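Local coordinates for protein transcriptional regulator Tm0710 (Thermotoga maritima, PDB 2A61) that probably binds DNA as a dimeric MarR-family regulator with a winged helix-turn-helix domain and so controls transcription, at residues K103-E106 with R107-F111; S117-K121 with E122-K126. All coordinates share one frame; numbering follows the deposited sequence.

Contact 1 (K103-E106 with R107-F111)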
ATOM      1  N   LYS A 103       1.989  15.426  -7.312  1.00 20.53           N
ATOM      2  CA  LYS A 103       2.229  14.811  -8.645  1.00 20.38           C
ATOM      3  C   LYS A 103       1.804  13.346  -8.732  1.00 18.44           C
ATOM      4  O   LYS A 103       1.308  12.899  -9.767  1.00 18.03           O
ATOM      5  CB  LYS A 103       3.685  15.002  -9.070  1.00 21.43           C
ATOM      6  CG  LYS A 103       3.925  16.417  -9.664  1.00 25.70           C
ATOM      7  CD  LYS A 103       5.396  16.739 -10.010  1.00 25.14           C
ATOM      8  CE  LYS A 103       5.550  18.240 -10.348  1.00 28.41           C
ATOM      9  NZ  LYS A 103       6.985  18.706 -10.256  1.00 32.90           N
ATOM     10  N   VAL A 104       1.971  12.600  -7.650  1.00 17.82           N
ATOM     11  CA  VAL A 104       1.415  11.240  -7.568  1.00 17.42           C
ATOM     12  C   VAL A 104      -0.149  11.245  -7.714  1.00 17.98           C
ATOM     13  O   VAL A 104      -0.741  10.448  -8.488  1.00 17.42           O
ATOM     14  CB  VAL A 104       1.906  10.510  -6.273  1.00 16.06           C
ATOM     15  CG1 VAL A 104       1.125   9.205  -6.029  1.00 17.06           C
ATOM     16  CG2 VAL A 104       3.417  10.252  -6.334  1.00 15.23           C
ATOM     17  N   ILE A 105      -0.790  12.123  -6.947  1.00 18.44           N
ATOM     18  CA  ILE A 105      -2.244  12.256  -6.938  1.00 17.36           C
ATOM     19  C   ILE A 105      -2.765  12.708  -8.310  1.00 17.06           C
ATOM     20  O   ILE A 105      -3.722  12.126  -8.862  1.00 14.91           O
ATOM     21  CB  ILE A 105      -2.696  13.220  -5.792  1.00 18.37           C
ATOM     22  CG1 ILE A 105      -2.388  12.566  -4.428  1.00 14.91           C
ATOM     23  CG2 ILE A 105      -4.153  13.548  -5.948  1.00 16.14           C
ATOM     24  CD1 ILE A 105      -2.631  13.437  -3.225  1.00 20.02           C
ATOM     25  N   GLU A 106      -2.086  13.707  -8.871  1.00 17.64           N
ATOM     26  CA  GLU A 106      -2.363  14.182 -10.212  1.00 20.86           C
ATOM     27  C   GLU A 106      -2.313  13.035 -11.235  1.00 18.44           C
ATOM     28  O   GLU A 106      -3.208  12.937 -12.029  1.00 19.18           O
ATOM     29  CB  GLU A 106      -1.392  15.297 -10.621  1.00 20.19           C
ATOM     30  CG  GLU A 106      -1.498  15.730 -12.057  1.00 25.79           C
ATOM     31  CD  GLU A 106      -0.494  16.820 -12.424  1.00 27.70           C
ATOM     32  OE1 GLU A 106       0.595  16.487 -12.969  1.00 32.18           O
ATOM     33  OE2 GLU A 106      -0.806  18.001 -12.137  1.00 35.91           O
ATOM     34  N   ARG A 107      -1.283  12.194 -11.194  1.00 17.98           N
ATOM     35  CA  ARG A 107      -1.155  11.058 -12.134  1.00 19.11           C
ATOM     36  C   ARG A 107      -2.314  10.066 -11.947  1.00 18.20           C
ATOM     37  O   ARG A 107      -2.884   9.551 -12.926  1.00 18.59           O
ATOM     38  CB  ARG A 107       0.194  10.349 -11.953  1.00 19.06           C
ATOM     39  CG  ARG A 107       0.350   9.015 -12.730  1.00 24.87           C
ATOM     40  CD  ARG A 107       0.428   9.267 -14.181  1.00 29.95           C
ATOM     41  NE  ARG A 107       1.799   9.645 -14.456  1.00 39.74           N
ATOM     42  CZ  ARG A 107       2.712   8.842 -14.984  1.00 40.32           C
ATOM     43  NH1 ARG A 107       2.395   7.603 -15.335  1.00 41.91           N
ATOM     44  NH2 ARG A 107       3.938   9.311 -15.179  1.00 42.32           N
ATOM     45  N   ARG A 108      -2.651   9.798 -10.685  1.00 17.78           N
ATOM     46  CA  ARG A 108      -3.828   8.973 -10.368  1.00 18.64           C
ATOM     47  C   ARG A 108      -5.148   9.558 -10.895  1.00 18.98           C
ATOM     48  O   ARG A 108      -5.993   8.823 -11.438  1.00 18.72           O
ATOM     49  CB  ARG A 108      -3.919   8.766  -8.851  1.00 19.06           C
ATOM     50  CG  ARG A 108      -2.812   7.859  -8.277  1.00 19.10           C
ATOM     51  CD  ARG A 108      -2.738   7.963  -6.760  1.00 19.28           C
ATOM     52  NE  ARG A 108      -3.930   7.405  -6.118  1.00 24.06           N
ATOM     53  CZ  ARG A 108      -4.003   6.204  -5.528  1.00 23.36           C
ATOM     54  NH1 ARG A 108      -2.941   5.401  -5.465  1.00 23.47           N
ATOM     55  NH2 ARG A 108      -5.152   5.804  -4.981  1.00 27.32           N
ATOM     56  N   GLU A 109      -5.348  10.869 -10.691  1.00 19.84           N
ATOM     57  CA  GLU A 109      -6.533  11.571 -11.229  1.00 19.92           C
ATOM     58  C   GLU A 109      -6.612  11.433 -12.764  1.00 19.75           C
ATOM     59  O   GLU A 109      -7.701  11.171 -13.324  1.00 19.59           O
ATOM     60  CB  GLU A 109      -6.514  13.070 -10.806  1.00 21.04           C
ATOM     61  CG  GLU A 109      -6.802  13.288  -9.280  1.00 19.20           C
ATOM     62  CD  GLU A 109      -6.653  14.752  -8.827  1.00 21.55           C
ATOM     63  OE1 GLU A 109      -6.125  15.578  -9.586  1.00 25.51           O
ATOM     64  OE2 GLU A 109      -7.038  15.065  -7.696  1.00 25.15           O
ATOM     65  N   ASN A 110      -5.475  11.607 -13.434  1.00 18.89           N
ATOM     66  CA  ASN A 110      -5.424  11.491 -14.903  1.00 19.98           C
ATOM     67  C   ASN A 110      -5.717  10.065 -15.367  1.00 19.40           C
ATOM     68  O   ASN A 110      -6.457   9.849 -16.323  1.00 19.76           O
ATOM     69  CB  ASN A 110      -4.078  12.001 -15.478  1.00 20.10           C
ATOM     70  CG  ASN A 110      -3.821  13.489 -15.177  1.00 23.13           C
ATOM     71  OD1 ASN A 110      -4.736  14.249 -14.829  1.00 26.91           O
ATOM     72  ND2 ASN A 110      -2.566  13.895 -15.285  1.00 24.33           N
ATOM     73  N   PHE A 111      -5.171   9.096 -14.644  1.00 18.99           N
ATOM     74  CA  PHE A 111      -5.453   7.675 -14.893  1.00 18.10           C
ATOM     75  C   PHE A 111      -6.981   7.415 -14.758  1.00 18.58           C
ATOM     76  O   PHE A 111      -7.607   6.842 -15.638  1.00 16.76           O
ATOM     77  CB  PHE A 111      -4.656   6.857 -13.887  1.00 18.38           C
ATOM     78  CG  PHE A 111      -4.762   5.361 -14.063  1.00 19.70           C
ATOM     79  CD1 PHE A 111      -4.627   4.774 -15.318  1.00 19.92           C
ATOM     80  CD2 PHE A 111      -4.924   4.541 -12.955  1.00 21.32           C
ATOM     81  CE1 PHE A 111      -4.716   3.429 -15.460  1.00 20.42           C
ATOM     82  CE2 PHE A 111      -5.017   3.153 -13.110  1.00 21.88           C
ATOM     83  CZ  PHE A 111      -4.907   2.612 -14.352  1.00 19.58           C
TER
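I105 and E109, one helical turn apart, touch where CG2 of the isoleucine meets the carboxylate oxygen OE2 of E109 at 3.7 Å. The E109 chain runs obliquely across the branched side chain. With its CG anti to the carbonyl carbon (chi1 -71°), it leans back toward the preceding turn, and CG comes to 3.3 Å from the carbonyl O of I105. Replacing E109 by an alanine removes the carboxylate lying against I105 CG2, which is likely to open a gap beside the isoleucine and to lose the packing on Q5 of the second subunit. V104 and R108 lie side by side, V104 CG1 4.1 Å from R108 CD; valine suits this buried spot, where it also meets V25. R108 also touches V18 of helix 5-23, while its NE reaches a salt bridge with E8 of the second subunit. All this belongs to the long helix 95-119, which in MarR proteins links the winged helix-turn-helix domain to the dimer interface. Its backbone gives four successive i to i+4 bonds, the shortest from E109 N to I105 O at 2.8 Å. On the exposed side, E106 CG lies 3.9 Å from N110 ND2.

Contact 2 (S117-K121 with E122-K126)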
ATOM      1  N   SER A 117     -13.781   8.289 -18.599  1.00 24.07           N
ATOM      2  CA  SER A 117     -14.089   8.627 -19.988  1.00 24.21           C
ATOM      3  C   SER A 117     -14.510   7.387 -20.816  1.00 24.12           C
ATOM      4  O   SER A 117     -15.486   7.414 -21.568  1.00 24.40           O
ATOM      5  CB  SER A 117     -12.888   9.320 -20.632  1.00 23.69           C
ATOM      6  OG  SER A 117     -13.159   9.629 -21.988  1.00 24.80           O
ATOM      7  N   ASP A 118     -13.761   6.298 -20.683  1.00 24.28           N
ATOM      8  CA  ASP A 118     -14.117   5.037 -21.367  1.00 24.52           C
ATOM      9  C   ASP A 118     -15.483   4.486 -20.948  1.00 25.48           C
ATOM     10  O   ASP A 118     -16.268   4.010 -21.790  1.00 25.40           O
ATOM     11  CB  ASP A 118     -13.028   3.998 -21.124  1.00 24.60           C
ATOM     12  CG  ASP A 118     -11.812   4.223 -22.003  1.00 27.50           C
ATOM     13  OD1 ASP A 118     -11.892   5.025 -22.950  1.00 26.05           O
ATOM     14  OD2 ASP A 118     -10.786   3.592 -21.740  1.00 25.13           O
ATOM     15  N   LEU A 119     -15.757   4.564 -19.646  1.00 24.55           N
ATOM     16  CA  LEU A 119     -17.018   4.092 -19.082  1.00 25.62           C
ATOM     17  C   LEU A 119     -18.210   4.930 -19.529  1.00 25.80           C
ATOM     18  O   LEU A 119     -19.321   4.410 -19.679  1.00 26.07           O
ATOM     19  CB  LEU A 119     -16.944   4.084 -17.561  1.00 23.95           C
ATOM     20  CG  LEU A 119     -16.052   3.008 -16.950  1.00 26.52           C
ATOM     21  CD1 LEU A 119     -15.640   3.392 -15.530  1.00 26.75           C
ATOM     22  CD2 LEU A 119     -16.800   1.677 -16.956  1.00 28.54           C
ATOM     23  N   GLY A 120     -17.981   6.227 -19.712  1.00 26.00           N
ATOM     24  CA  GLY A 120     -19.055   7.151 -20.062  1.00 27.03           C
ATOM     25  C   GLY A 120     -19.609   7.793 -18.807  1.00 27.50           C
ATOM     26  O   GLY A 120     -19.527   7.233 -17.723  1.00 26.22           O
ATOM     27  N   LYS A 121     -20.210   8.961 -18.976  1.00 28.86           N
ATOM     28  CA  LYS A 121     -20.728   9.760 -17.881  1.00 30.66           C
ATOM     29  C   LYS A 121     -21.757   9.020 -17.008  1.00 30.82           C
ATOM     30  O   LYS A 121     -21.616   9.010 -15.777  1.00 29.51           O
ATOM     31  CB  LYS A 121     -21.356  11.036 -18.443  1.00 31.53           C
ATOM     32  CG  LYS A 121     -21.623  12.074 -17.386  1.00 34.68           C
ATOM     33  CD  LYS A 121     -22.846  12.863 -17.797  1.00 40.84           C
ATOM     34  CE  LYS A 121     -23.374  13.744 -16.683  1.00 44.81           C
ATOM     35  NZ  LYS A 121     -24.588  14.451 -17.219  1.00 47.47           N
ATOM     36  N   GLU A 122     -22.778   8.431 -17.648  1.00 31.96           N
ATOM     37  CA  GLU A 122     -23.883   7.735 -16.952  1.00 33.19           C
ATOM     38  C   GLU A 122     -23.363   6.567 -16.113  1.00 31.65           C
ATOM     39  O   GLU A 122     -23.664   6.469 -14.928  1.00 31.56           O
ATOM     40  CB  GLU A 122     -24.956   7.247 -17.951  1.00 32.86           C
ATOM     41  CG  GLU A 122     -26.185   6.497 -17.357  1.00 34.66           C
ATOM     42  CD  GLU A 122     -27.142   5.927 -18.457  1.00 37.92           C
ATOM     43  OE1 GLU A 122     -26.982   6.284 -19.656  1.00 44.06           O
ATOM     44  OE2 GLU A 122     -28.053   5.120 -18.130  1.00 42.08           O
ATOM     45  N   LYS A 123     -22.547   5.711 -16.716  1.00 30.63           N
ATOM     46  CA  LYS A 123     -22.002   4.577 -15.978  1.00 29.33           C
ATOM     47  C   LYS A 123     -21.016   5.012 -14.865  1.00 27.89           C
ATOM     48  O   LYS A 123     -21.050   4.467 -13.768  1.00 27.59           O
ATOM     49  CB  LYS A 123     -21.347   3.604 -16.943  1.00 29.76           C
ATOM     50  CG  LYS A 123     -20.848   2.351 -16.308  1.00 32.24           C
ATOM     51  CD  LYS A 123     -20.535   1.334 -17.375  1.00 37.30           C
ATOM     52  CE  LYS A 123     -21.788   0.762 -17.962  1.00 38.61           C
ATOM     53  NZ  LYS A 123     -21.389   0.079 -19.204  1.00 41.63           N
ATOM     54  N   SER A 124     -20.158   5.985 -15.149  1.00 26.23           N
ATOM     55  CA  SER A 124     -19.237   6.514 -14.135  1.00 27.44           C
ATOM     56  C   SER A 124     -19.968   7.057 -12.915  1.00 27.41           C
ATOM     57  O   SER A 124     -19.476   6.892 -11.807  1.00 27.88           O
ATOM     58  CB  SER A 124     -18.324   7.615 -14.711  1.00 26.77           C
ATOM     59  OG  SER A 124     -17.552   7.091 -15.789  1.00 29.22           O
ATOM     60  N   SER A 125     -21.092   7.751 -13.140  1.00 27.83           N
ATOM     61  CA  SER A 125     -21.952   8.278 -12.070  1.00 29.35           C
ATOM     62  C   SER A 125     -22.535   7.166 -11.207  1.00 28.69           C
ATOM     63  O   SER A 125     -22.501   7.253  -9.971  1.00 29.27           O
ATOM     64  CB  SER A 125     -23.091   9.124 -12.645  1.00 29.82           C
ATOM     65  OG  SER A 125     -22.568  10.324 -13.188  1.00 34.45           O
ATOM     66  N   LYS A 126     -23.065   6.133 -11.867  1.00 28.57           N
ATOM     67  CA  LYS A 126     -23.593   4.966 -11.175  1.00 29.53           C
ATOM     68  C   LYS A 126     -22.519   4.339 -10.295  1.00 28.26           C
ATOM     69  O   LYS A 126     -22.782   4.033  -9.129  1.00 28.49           O
ATOM     70  CB  LYS A 126     -24.117   3.914 -12.159  1.00 30.26           C
ATOM     71  CG  LYS A 126     -25.612   3.841 -12.279  1.00 35.90           C
ATOM     72  CD  LYS A 126     -26.084   4.451 -13.604  1.00 41.95           C
ATOM     73  CE  LYS A 126     -27.518   3.991 -13.930  1.00 44.37           C
ATOM     74  NZ  LYS A 126     -27.817   4.062 -15.400  1.00 45.96           N
TER
HETATM   75  O   HOH W   1     -22.051   5.610 -19.465  1.00 28.34           O
HETATM   76  O   HOH W   2     -20.313  10.830 -14.214  1.00 45.50           O
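A sharp helix-to-helix turn joins helix 95-119 to helix 121-141, and G120 stands at its corner, both ending the first helix and occupying the N-cap position of the second. Its positive phi (94°) would press a side chain against the carbonyl O of L119, which is why glycine suits the corner. The carbonyl O of G120 accepts S124 N at 2.9 Å, opening the backbone ladder of the second helix. S124 is buried; its OG, set beside its own backbone N by chi1 of -60°, lies 2.8 Å from G120 O and hydrogen-bonds to T116 O. This small polar residue also lies against L119, whose CB is 3.5 Å from S124 OG. L119 and K123 cross at about a right angle, with L119 CD2 3.8 Å from K123 CD, so the lysine's methylene chain gives the leucine an apolar surface to pack on while its NZ pairs with E133 of the second subunit. Water bridges the turn, donating to L119 O and accepting from K123 N at 2.8 Å. On the exposed face, K126 NZ forms a salt bridge with E122 OE2 at 2.9 Å, an i to i+4 pair. The whole is typical of a tight helix-to-helix corner in which a glycine of positive phi ends one helix and N-caps the next, here in the helical dimerisation region of a MarR-type fold.

How the contacts relate
Both contacts are local, lie largely at the surface of the chain, and share helix 95-119, with centres about 19 Å apart. Contact 1 sits within that helix, where V104 faces V25 of its own chain, R107 pairs with E21 in the same chain, I105 and R108 meet the second subunit, and K103, E106 and N110 lie exposed. Contact 2 lies farther from the chain's centre, where helix 121-141 begins; there a water joins L119 O to K123 N in place of the direct bond, and a glycine allows the chain to turn. Each has a basic side chain paired with a glutamate of the second subunit, and contact 2 adds an acidic one, D118, paired with R140 of that subunit.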